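Local coordinates for protein C2 toxin component I (Clostridium botulinum, PDB 2J3X) that acts as the enzymatic component of the binary C2 toxin, an ADP-ribosyltransferase that transfers ADP-ribose from NAD to actin of the host cell, at residues K23-W29 / Y174-N178; I60-L65 / F221-G225; I296-D302 / R361-L367. The protein carries 2 engineered substitutions. One frame throughout, in Å; residues are numbered along the deposited sequence.

The three contacts follow one chain from its periphery to its interior, and their chemistry changes along the way. Contact 1 lies far out in the N-terminal ADP-ribosyltransferase-like domain, where a helix rests on an edge strand; an indole seals its inner part and charged groups with a water its outer part. Contact 2 is buried and joins two loops, probably at the junction of the domains, one amide and a small apolar cluster doing most of the work. Contact 3 belongs to the core of the C-terminal domain and is dominated by main-chain pairing between strands. Contacts 2 and 3 touch, F62 and Y222 packing against Y298, whereas contact 1 stands about 30 Å from contact 2, centre to centre.

Contact 1 of 3, residues K23-W29 / Y174-N178; sequences KEEEKRW and YGVLN
Helix segment 23-29 passes strand 175-178 with an axis separation of 7.8 Å and an angle of 133°, E26 standing opposite V176 and W29 opposite G175. This is helix-on-sheet packing at the border of the mixed sheet in the N-terminal ADP-ribosyltransferase-like domain, where 175-178 is an outermost strand and 183-187 its neighbour. The indole packs on bare main chain. With CG anti to the backbone N (chi1 -173°), the W29 indole is carried over the strand, and G175 CA lies 3.5 Å from the centroid of its six-membered ring. That approach is only 10° off the ring normal, a CH-pi contact made possible by the missing side chain of G175; the indole NE1 is meanwhile bonded to A88 O. V176 meets two successive helix residues with its two methyls, CG2 touching E25 CB and CG1 touching E26 CG, each at 3.8 Å. To one side of this apolar patch, Y174 OH donates to E25 OE1 over 2.9 Å, reaching it from above the carboxylate plane, while the other oxygen of E25 pairs with R28. On the outer side, bends at chi2 and chi3 bring K23 NZ to E26 OE1 in a salt bridge of 2.8 Å, on that oxygen's syn lone pair. The same ammonium donates to N178 OD1 at 3.1 Å, and a water accepts from both K23 NZ and N178 ND2.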
loop_
_atom_site.group_PDB
_atom_site.type_symbol
_atom_site.label_atom_id
_atom_site.label_comp_id
_atom_site.label_asym_id
_atom_site.label_seq_id
_atom_site.Cartn_x
_atom_site.Cartn_y
_atom_site.Cartn_z
ATOM N N LYS A 23 -18.591 -14.049 20.827
ATOM C CA LYS A 23 -19.966 -13.564 21.021
ATOM C C LYS A 23 -20.071 -12.486 22.090
ATOM O O LYS A 23 -20.812 -11.511 21.909
ATOM C CB LYS A 23 -20.910 -14.744 21.364
ATOM C CG LYS A 23 -21.063 -15.817 20.267
ATOM C CD LYS A 23 -21.048 -15.311 18.767
ATOM C CE LYS A 23 -22.393 -14.651 18.345
ATOM N NZ LYS A 23 -22.360 -14.129 16.953
ATOM N N GLU A 24 -19.362 -12.667 23.204
ATOM C CA GLU A 24 -19.384 -11.743 24.365
ATOM C C GLU A 24 -18.775 -10.409 23.904
ATOM O O GLU A 24 -19.274 -9.323 24.201
ATOM C CB GLU A 24 -18.561 -12.342 25.498
ATOM C CG GLU A 24 -18.449 -11.534 26.770
ATOM C CD GLU A 24 -19.786 -11.230 27.446
ATOM O OE1 GLU A 24 -20.793 -11.909 27.170
ATOM O OE2 GLU A 24 -19.804 -10.299 28.294
ATOM N N GLU A 25 -17.720 -10.502 23.104
ATOM C CA GLU A 25 -17.025 -9.283 22.711
ATOM C C GLU A 25 -17.845 -8.538 21.667
ATOM O O GLU A 25 -17.862 -7.303 21.677
ATOM C CB GLU A 25 -15.652 -9.696 22.153
ATOM C CG GLU A 25 -14.595 -10.125 23.242
ATOM C CD GLU A 25 -14.265 -9.027 24.230
ATOM O OE1 GLU A 25 -14.203 -7.849 23.791
ATOM O OE2 GLU A 25 -14.139 -9.301 25.460
ATOM N N GLU A 26 -18.461 -9.252 20.738
ATOM C CA GLU A 26 -19.408 -8.653 19.778
ATOM C C GLU A 26 -20.581 -7.942 20.488
ATOM O O GLU A 26 -20.980 -6.831 20.122
ATOM C CB GLU A 26 -19.975 -9.697 18.846
ATOM C CG GLU A 26 -18.931 -10.321 17.889
ATOM C CD GLU A 26 -19.390 -11.652 17.252
ATOM O OE1 GLU A 26 -20.527 -12.088 17.518
ATOM O OE2 GLU A 26 -18.611 -12.256 16.461
ATOM N N LYS A 27 -21.101 -8.578 21.534
ATOM C CA LYS A 27 -22.211 -8.018 22.316
ATOM C C LYS A 27 -21.741 -6.707 22.949
ATOM O O LYS A 27 -22.440 -5.697 22.892
ATOM C CB LYS A 27 -22.665 -9.038 23.387
ATOM C CG LYS A 27 -23.414 -8.474 24.602
ATOM C CD LYS A 27 -23.515 -9.598 25.695
ATOM C CE LYS A 27 -23.908 -9.067 27.062
ATOM N NZ LYS A 27 -22.791 -9.155 28.091
ATOM N N ARG A 28 -20.559 -6.723 23.577
ATOM C CA ARG A 28 -20.001 -5.517 24.203
ATOM C C ARG A 28 -19.810 -4.398 23.158
ATOM O O ARG A 28 -20.147 -3.228 23.426
ATOM C CB ARG A 28 -18.679 -5.793 24.920
ATOM C CG ARG A 28 -18.858 -6.737 26.140
ATOM C CD ARG A 28 -17.524 -7.134 26.762
ATOM N NE ARG A 28 -17.706 -7.948 27.965
ATOM C CZ ARG A 28 -16.707 -8.524 28.658
ATOM N NH1 ARG A 28 -15.418 -8.408 28.273
ATOM N NH2 ARG A 28 -16.981 -9.232 29.744
ATOM N N TRP A 29 -19.248 -4.770 21.995
ATOM C CA TRP A 29 -19.002 -3.795 20.949
ATOM C C TRP A 29 -20.313 -3.167 20.517
ATOM O O TRP A 29 -20.394 -1.923 20.396
ATOM C CB TRP A 29 -18.355 -4.509 19.765
ATOM C CG TRP A 29 -17.882 -3.618 18.631
ATOM C CD1 TRP A 29 -17.562 -2.288 18.672
ATOM C CD2 TRP A 29 -17.619 -4.074 17.296
ATOM N NE1 TRP A 29 -17.134 -1.871 17.382
ATOM C CE2 TRP A 29 -17.181 -2.954 16.539
ATOM C CE3 TRP A 29 -17.801 -5.307 16.648
ATOM C CZ2 TRP A 29 -16.820 -3.069 15.176
ATOM C CZ3 TRP A 29 -17.489 -5.420 15.266
ATOM C CH2 TRP A 29 -16.990 -4.290 14.564
ATOM N N TYR A 174 -10.475 -2.161 17.480
ATOM C CA TYR A 174 -10.853 -3.481 16.999
ATOM C C TYR A 174 -12.322 -3.749 17.056
ATOM O O TYR A 174 -13.043 -3.174 17.880
ATOM C CB TYR A 174 -10.121 -4.621 17.733
ATOM C CG TYR A 174 -10.728 -4.932 19.100
ATOM C CD1 TYR A 174 -10.560 -4.039 20.151
ATOM C CD2 TYR A 174 -11.423 -6.141 19.334
ATOM C CE1 TYR A 174 -11.115 -4.301 21.438
ATOM C CE2 TYR A 174 -11.978 -6.439 20.611
ATOM C CZ TYR A 174 -11.817 -5.505 21.640
ATOM O OH TYR A 174 -12.313 -5.776 22.895
ATOM N N GLY A 175 -12.737 -4.666 16.189
ATOM C CA GLY A 175 -14.035 -5.251 16.183
ATOM C C GLY A 175 -13.837 -6.736 16.247
ATOM O O GLY A 175 -12.691 -7.225 16.178
ATOM N N VAL A 176 -14.940 -7.445 16.419
ATOM C CA VAL A 176 -14.915 -8.910 16.444
ATOM C C VAL A 176 -15.913 -9.447 15.466
ATOM O O VAL A 176 -17.078 -9.000 15.416
ATOM C CB VAL A 176 -15.170 -9.484 17.880
ATOM C CG1 VAL A 176 -15.221 -11.039 17.809
ATOM C CG2 VAL A 176 -14.036 -9.007 18.822
ATOM N N LEU A 177 -15.454 -10.423 14.677
ATOM C CA LEU A 177 -16.307 -11.081 13.732
ATOM C C LEU A 177 -16.288 -12.578 13.969
ATOM O O LEU A 177 -15.269 -13.114 14.375
ATOM C CB LEU A 177 -15.756 -10.832 12.336
ATOM C CG LEU A 177 -15.723 -9.394 11.805
ATOM C CD1 LEU A 177 -15.204 -9.476 10.370
ATOM C CD2 LEU A 177 -17.108 -8.687 11.901
ATOM N N ASN A 178 -17.375 -13.294 13.671
ATOM C CA ASN A 178 -17.216 -14.774 13.658
ATOM C C ASN A 178 -18.102 -15.453 12.644
ATOM O O ASN A 178 -19.105 -14.893 12.257
ATOM C CB ASN A 178 -17.553 -15.366 15.007
ATOM C CG ASN A 178 -19.036 -15.368 15.243
ATOM O OD1 ASN A 178 -19.640 -14.317 15.415
ATOM N ND2 ASN A 178 -19.652 -16.553 15.165
HETATM O O HOH W 1 -22.798 -16.597 15.779
#

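Contact 2 of 3, residues I60-L65 / F221-G225; sequences ILFSSL and FYNKG. With SO4 (sulfate ion), chain M.
A loop-to-loop contact lies where the two ADP-ribosyltransferase-like domains appear to meet: L61, from the link between helices 47-59 and 65-73, and L65, the first residue of the second helix, meet Y222 and N223 of a type II' turn at 221-224. L61 O and F62 O bond onward to S353 OG and S408 OG, and Y222 pairs with S353 through the backbone. K224 N closes the turn on F221 O. At its corner N223 carries the polar part of the contact. Its CG sits between the backbone N and the carbonyl carbon (chi1 64°), which tips the amide into the opposite loop. ND2 there donates to S63 O over 2.9 Å, with an N-H...O angle of 153° and the acceptor close to the amide plane, while OD1 bonds to a glycerol. L65 packs over N223, CD2 3.6 Å from side-chain ND2 and CD1 3.5 Å from the main-chain O. Y222 runs side by side with L61, whose CD1 sits over one face of the phenol, 4.0 Å from the ring centroid and 18° off the normal, a CH-pi contact. F62 CZ comes up to the edge of the same ring, 4.1 Å from Y222 CD1. From the last position of the turn, K224 extends to a sulfate, probably from the crystallisation liquor and also bound by K72 and R86, its NZ donating to SO4 O3 at 2.8 Å.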
loop_
_atom_site.group_PDB
_atom_site.type_symbol
_atom_site.label_atom_id
_atom_site.label_comp_id
_atom_site.label_asym_id
_atom_site.label_seq_id
_atom_site.Cartn_x
_atom_site.Cartn_y
_atom_site.Cartn_z
ATOM N N ILE A 60 -11.059 2.993 -2.897
ATOM C CA ILE A 60 -11.224 4.418 -2.560
ATOM C C ILE A 60 -9.982 5.148 -2.133
ATOM O O ILE A 60 -9.933 6.368 -2.297
ATOM C CB ILE A 60 -12.381 4.648 -1.564
ATOM C CG1 ILE A 60 -12.040 3.960 -0.228
ATOM C CG2 ILE A 60 -13.731 4.074 -2.175
ATOM C CD1 ILE A 60 -13.191 3.936 0.769
ATOM N N LEU A 61 -8.944 4.420 -1.641
ATOM C CA LEU A 61 -7.665 5.084 -1.297
ATOM C C LEU A 61 -6.959 5.591 -2.578
ATOM O O LEU A 61 -6.044 6.424 -2.533
ATOM C CB LEU A 61 -6.727 4.079 -0.605
ATOM C CG LEU A 61 -7.316 3.372 0.632
ATOM C CD1 LEU A 61 -6.157 2.383 1.120
ATOM C CD2 LEU A 61 -7.615 4.390 1.662
ATOM N N PHE A 62 -7.345 4.988 -3.732
ATOM C CA PHE A 62 -6.688 5.223 -5.035
ATOM C C PHE A 62 -7.712 5.730 -6.064
ATOM O O PHE A 62 -7.650 5.385 -7.244
ATOM C CB PHE A 62 -5.990 3.937 -5.522
ATOM C CG PHE A 62 -4.966 3.431 -4.514
ATOM C CD1 PHE A 62 -3.780 4.152 -4.256
ATOM C CD2 PHE A 62 -5.293 2.312 -3.716
ATOM C CE1 PHE A 62 -2.860 3.665 -3.218
ATOM C CE2 PHE A 62 -4.411 1.876 -2.697
ATOM C CZ PHE A 62 -3.223 2.541 -2.478
ATOM N N SER A 63 -8.680 6.510 -5.556
ATOM C CA SER A 63 -9.636 7.229 -6.377
ATOM C C SER A 63 -9.548 8.699 -6.000
ATOM O O SER A 63 -9.192 9.051 -4.851
ATOM C CB SER A 63 -11.041 6.701 -6.111
ATOM O OG SER A 63 -11.126 5.296 -6.389
ATOM N N SER A 64 -9.832 9.591 -6.955
ATOM C CA SER A 64 -9.689 11.036 -6.689
ATOM C C SER A 64 -10.686 11.538 -5.596
ATOM O O SER A 64 -11.795 10.996 -5.459
ATOM C CB SER A 64 -9.916 11.892 -7.950
ATOM O OG SER A 64 -11.299 11.894 -8.277
ATOM N N LEU A 65 -10.322 12.629 -4.907
ATOM C CA LEU A 65 -11.238 13.263 -3.929
ATOM C C LEU A 65 -12.531 13.715 -4.648
ATOM O O LEU A 65 -13.620 13.616 -4.077
ATOM C CB LEU A 65 -10.534 14.418 -3.149
ATOM C CG LEU A 65 -9.217 13.871 -2.511
ATOM C CD1 LEU A 65 -8.310 14.989 -1.942
ATOM C CD2 LEU A 65 -9.483 12.881 -1.436
ATOM N N PHE A 221 -0.428 8.933 2.940
ATOM C CA PHE A 221 -1.658 9.731 3.009
ATOM C C PHE A 221 -2.649 9.375 1.906
ATOM O O PHE A 221 -3.752 9.976 1.845
ATOM C CB PHE A 221 -1.287 11.219 2.865
ATOM C CG PHE A 221 -0.303 11.661 3.968
ATOM C CD1 PHE A 221 -0.765 11.789 5.275
ATOM C CD2 PHE A 221 1.056 11.877 3.673
ATOM C CE1 PHE A 221 0.167 12.182 6.293
ATOM C CE2 PHE A 221 1.988 12.258 4.668
ATOM C CZ PHE A 221 1.517 12.393 5.982
ATOM N N TYR A 222 -2.318 8.326 1.151
ATOM C CA TYR A 222 -3.236 7.781 0.099
ATOM C C TYR A 222 -3.748 8.964 -0.735
ATOM O O TYR A 222 -2.926 9.822 -1.128
ATOM C CB TYR A 222 -4.374 6.886 0.685
ATOM C CG TYR A 222 -3.762 5.789 1.523
ATOM C CD1 TYR A 222 -3.077 4.729 0.944
ATOM C CD2 TYR A 222 -3.836 5.871 2.912
ATOM C CE1 TYR A 222 -2.500 3.731 1.739
ATOM C CE2 TYR A 222 -3.228 4.902 3.734
ATOM C CZ TYR A 222 -2.550 3.864 3.133
ATOM O OH TYR A 222 -1.972 2.930 3.992
ATOM N N ASN A 223 -5.051 9.020 -1.005
ATOM C CA ASN A 223 -5.606 10.086 -1.866
ATOM C C ASN A 223 -5.741 11.446 -1.168
ATOM O O ASN A 223 -5.876 12.471 -1.840
ATOM C CB ASN A 223 -6.941 9.634 -2.486
ATOM C CG ASN A 223 -7.998 9.391 -1.471
ATOM O OD1 ASN A 223 -7.706 9.216 -0.265
ATOM N ND2 ASN A 223 -9.243 9.311 -1.937
ATOM N N LYS A 224 -5.604 11.481 0.176
ATOM C CA LYS A 224 -5.842 12.733 0.924
ATOM C C LYS A 224 -4.619 13.643 0.905
ATOM O O LYS A 224 -4.757 14.862 0.956
ATOM C CB LYS A 224 -6.285 12.432 2.388
ATOM C CG LYS A 224 -7.733 11.931 2.399
ATOM C CD LYS A 224 -8.134 11.437 3.808
ATOM C CE LYS A 224 -9.589 10.897 3.849
ATOM N NZ LYS A 224 -9.857 10.097 5.114
ATOM N N GLY A 225 -3.427 13.050 0.817
ATOM C CA GLY A 225 -2.153 13.836 0.840
ATOM C C GLY A 225 -1.963 14.474 2.205
ATOM O O GLY A 225 -2.710 14.168 3.157
HETATM S S SO4 M . -13.838 9.542 4.379
HETATM O O1 SO4 M . -14.569 8.362 3.796
HETATM O O2 SO4 M . -14.342 9.672 5.743
HETATM O O3 SO4 M . -12.404 9.244 4.470
HETATM O O4 SO4 M . -14.101 10.760 3.606
#

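Contact 3 of 3, residues I296-D302 / R361-L367; sequences IAYRRVD and RRFIFRL. Engineered in segment 361-367: R361 (natural residue Ser).
R299 and F365 form the middle pair of an antiparallel strand pairing, bonded through both main chains. R299 N meets F365 O on a lone pair at 2.9 Å, whereas F365 N approaches R299 O from above its carbonyl plane. Paired hydrogen bonds likewise join A297 to L367 and V301 to F363, fastening outermost strand 295-301 to strand 363-369 in the mixed sheet of the C-terminal ADP-ribosyltransferase domain. One face carries Y298, R300, I364 and R366. R300 and I364 run alongside each other, and I364 CG1 sits 3.5 Å above the centre of the R300 guanidinium. R300 NH1 also makes a weak bond to R361 O at 2.8 Å. R366 lies beside the Y298 ring, R366 CG 3.6 Å from Y298 CE1, and its NE bonds only weakly to Y298 OH. On the other face V301 CG2 touches F363 CB at 3.7 Å and reaches the edge of the F365 ring. At the strand end the engineered R361, extended from CG to NE, directs NH1 to R300 O at 3.0 Å, the oxygen lying in the guanidinium plane. Further out, R366 NE forms a salt bridge to D220 OD2, Y298 OH bonds to D220 OD1, and D422 holds R366 NH1. Q418 OE1 also binds R300 NH1, while NE and NH2 go to S353 O and T354 OG1; together these fix the guanidinium's rotation. R299 projects from the V301 face; its place in the sequence fits the conserved arginine of the R-S-E signature of this toxin family, its NE bonded to a glycerol and its NH1 to S348 O.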
loop_
_atom_site.group_PDB
_atom_site.type_symbol
_atom_site.label_atom_id
_atom_site.label_comp_id
_atom_site.label_asym_id
_atom_site.label_seq_id
_atom_site.Cartn_x
_atom_site.Cartn_y
_atom_site.Cartn_z
ATOM N N ILE A 296 5.512 7.418 2.049
ATOM C CA ILE A 296 5.039 7.014 0.725
ATOM C C ILE A 296 4.680 8.267 -0.108
ATOM O O ILE A 296 3.910 9.115 0.331
ATOM C CB ILE A 296 3.814 6.081 0.868
ATOM C CG1 ILE A 296 4.243 4.743 1.561
ATOM C CG2 ILE A 296 3.102 5.869 -0.494
ATOM C CD1 ILE A 296 5.203 3.864 0.652
ATOM N N ALA A 297 5.203 8.333 -1.339
ATOM C CA ALA A 297 4.688 9.282 -2.294
ATOM C C ALA A 297 4.267 8.510 -3.584
ATOM O O ALA A 297 4.594 7.341 -3.752
ATOM C CB ALA A 297 5.745 10.286 -2.639
ATOM N N TYR A 298 3.514 9.173 -4.451
ATOM C CA TYR A 298 2.857 8.468 -5.581
ATOM C C TYR A 298 3.252 9.067 -6.910
ATOM O O TYR A 298 3.457 10.282 -7.035
ATOM C CB TYR A 298 1.331 8.606 -5.423
ATOM C CG TYR A 298 0.833 7.759 -4.299
ATOM C CD1 TYR A 298 0.625 6.382 -4.484
ATOM C CD2 TYR A 298 0.632 8.341 -3.002
ATOM C CE1 TYR A 298 0.170 5.557 -3.426
ATOM C CE2 TYR A 298 0.183 7.548 -1.910
ATOM C CZ TYR A 298 -0.027 6.151 -2.140
ATOM O OH TYR A 298 -0.461 5.318 -1.144
ATOM N N ARG A 299 3.324 8.216 -7.931
ATOM C CA ARG A 299 3.530 8.715 -9.292
ATOM C C ARG A 299 2.767 7.779 -10.242
ATOM O O ARG A 299 3.102 6.591 -10.334
ATOM C CB ARG A 299 4.987 8.652 -9.610
ATOM C CG ARG A 299 5.355 9.244 -11.013
ATOM C CD ARG A 299 6.867 9.245 -11.154
ATOM N NE ARG A 299 7.247 9.427 -12.575
ATOM C CZ ARG A 299 7.162 10.567 -13.243
ATOM N NH1 ARG A 299 6.725 11.677 -12.645
ATOM N NH2 ARG A 299 7.514 10.600 -14.534
ATOM N N ARG A 300 1.747 8.339 -10.900
ATOM C CA ARG A 300 0.903 7.558 -11.800
ATOM C C ARG A 300 1.429 7.742 -13.225
ATOM O O ARG A 300 1.728 8.878 -13.618
ATOM C CB ARG A 300 -0.526 8.071 -11.737
ATOM C CG ARG A 300 -1.318 7.558 -10.482
ATOM C CD ARG A 300 -2.673 8.286 -10.399
ATOM N NE ARG A 300 -3.566 7.677 -9.412
ATOM C CZ ARG A 300 -4.445 6.716 -9.688
ATOM N NH1 ARG A 300 -4.554 6.156 -10.931
ATOM N NH2 ARG A 300 -5.158 6.235 -8.714
ATOM N N VAL A 301 1.528 6.634 -13.966
ATOM C CA VAL A 301 2.069 6.634 -15.336
ATOM C C VAL A 301 1.190 5.773 -16.205
ATOM O O VAL A 301 0.367 4.985 -15.701
ATOM C CB VAL A 301 3.508 6.159 -15.423
ATOM C CG1 VAL A 301 4.439 7.059 -14.579
ATOM C CG2 VAL A 301 3.600 4.694 -14.942
ATOM N N ASP A 302 1.356 5.906 -17.523
ATOM C CA ASP A 302 0.593 5.041 -18.409
ATOM C C ASP A 302 1.509 3.843 -18.805
ATOM O O ASP A 302 2.451 3.515 -18.079
ATOM C CB ASP A 302 0.090 5.857 -19.612
ATOM C CG ASP A 302 1.236 6.394 -20.477
ATOM O OD1 ASP A 302 2.418 5.986 -20.340
ATOM O OD2 ASP A 302 0.970 7.257 -21.350
ATOM N N ARG A 361 -4.679 7.211 -15.381
ATOM C CA ARG A 361 -3.428 6.475 -15.600
ATOM C C ARG A 361 -3.450 5.239 -14.701
ATOM O O ARG A 361 -3.661 5.371 -13.482
ATOM C CB ARG A 361 -2.245 7.359 -15.248
ATOM C CG ARG A 361 -2.175 8.593 -16.190
ATOM C CD ARG A 361 -0.880 9.253 -15.923
ATOM N NE ARG A 361 -0.684 10.458 -16.721
ATOM C CZ ARG A 361 0.401 11.221 -16.620
ATOM N NH1 ARG A 361 1.358 10.886 -15.763
ATOM N NH2 ARG A 361 0.515 12.322 -17.363
ATOM N N ARG A 362 -3.248 4.057 -15.296
ATOM C CA ARG A 362 -3.505 2.755 -14.602
ATOM C C ARG A 362 -2.341 2.282 -13.731
ATOM O O ARG A 362 -2.502 1.340 -12.935
ATOM C CB ARG A 362 -3.784 1.678 -15.691
ATOM C CG ARG A 362 -5.058 1.975 -16.477
ATOM C CD ARG A 362 -5.113 1.052 -17.699
ATOM N NE ARG A 362 -6.391 1.220 -18.420
ATOM C CZ ARG A 362 -6.645 2.182 -19.304
ATOM N NH1 ARG A 362 -5.754 3.102 -19.610
ATOM N NH2 ARG A 362 -7.814 2.199 -19.898
ATOM N N PHE A 363 -1.159 2.867 -13.915
ATOM C CA PHE A 363 0.036 2.294 -13.253
ATOM C C PHE A 363 0.446 3.239 -12.112
ATOM O O PHE A 363 1.025 4.294 -12.342
ATOM C CB PHE A 363 1.168 2.040 -14.266
ATOM C CG PHE A 363 0.747 1.099 -15.384
ATOM C CD1 PHE A 363 0.119 1.601 -16.544
ATOM C CD2 PHE A 363 0.938 -0.264 -15.261
ATOM C CE1 PHE A 363 -0.304 0.751 -17.583
ATOM C CE2 PHE A 363 0.521 -1.169 -16.307
ATOM C CZ PHE A 363 -0.108 -0.639 -17.498
ATOM N N ILE A 364 0.091 2.851 -10.883
ATOM C CA ILE A 364 0.235 3.768 -9.751
ATOM C C ILE A 364 1.488 3.361 -8.985
ATOM O O ILE A 364 1.454 2.389 -8.273
ATOM C CB ILE A 364 -0.965 3.641 -8.809
ATOM C CG1 ILE A 364 -2.319 3.819 -9.530
ATOM C CG2 ILE A 364 -0.785 4.596 -7.582
ATOM C CD1 ILE A 364 -3.506 3.063 -8.829
ATOM N N PHE A 365 2.574 4.113 -9.118
ATOM C CA PHE A 365 3.770 3.833 -8.329
ATOM C C PHE A 365 3.555 4.344 -6.929
ATOM O O PHE A 365 3.255 5.526 -6.745
ATOM C CB PHE A 365 5.027 4.435 -8.882
ATOM C CG PHE A 365 5.605 3.622 -10.020
ATOM C CD1 PHE A 365 6.422 2.535 -9.769
ATOM C CD2 PHE A 365 5.265 3.935 -11.328
ATOM C CE1 PHE A 365 6.977 1.778 -10.838
ATOM C CE2 PHE A 365 5.814 3.172 -12.399
ATOM C CZ PHE A 365 6.659 2.092 -12.126
ATOM N N ARG A 366 3.635 3.405 -5.981
ATOM C CA ARG A 366 3.506 3.721 -4.542
ATOM C C ARG A 366 4.963 3.627 -4.053
ATOM O O ARG A 366 5.471 2.559 -3.727
ATOM C CB ARG A 366 2.519 2.700 -3.904
ATOM C CG ARG A 366 2.395 2.945 -2.347
ATOM C CD ARG A 366 1.241 2.180 -1.774
ATOM N NE ARG A 366 1.200 2.384 -0.317
ATOM C CZ ARG A 366 1.610 1.485 0.592
ATOM N NH1 ARG A 366 2.056 0.287 0.197
ATOM N NH2 ARG A 366 1.530 1.800 1.922
ATOM N N LEU A 367 5.659 4.764 -4.050
ATOM C CA LEU A 367 7.116 4.788 -3.898
ATOM C C LEU A 367 7.445 4.994 -2.429
ATOM O O LEU A 367 6.990 5.962 -1.844
ATOM C CB LEU A 367 7.735 5.994 -4.666
ATOM C CG LEU A 367 7.423 5.889 -6.168
ATOM C CD1 LEU A 367 7.881 7.152 -6.877
ATOM C CD2 LEU A 367 8.110 4.633 -6.741
#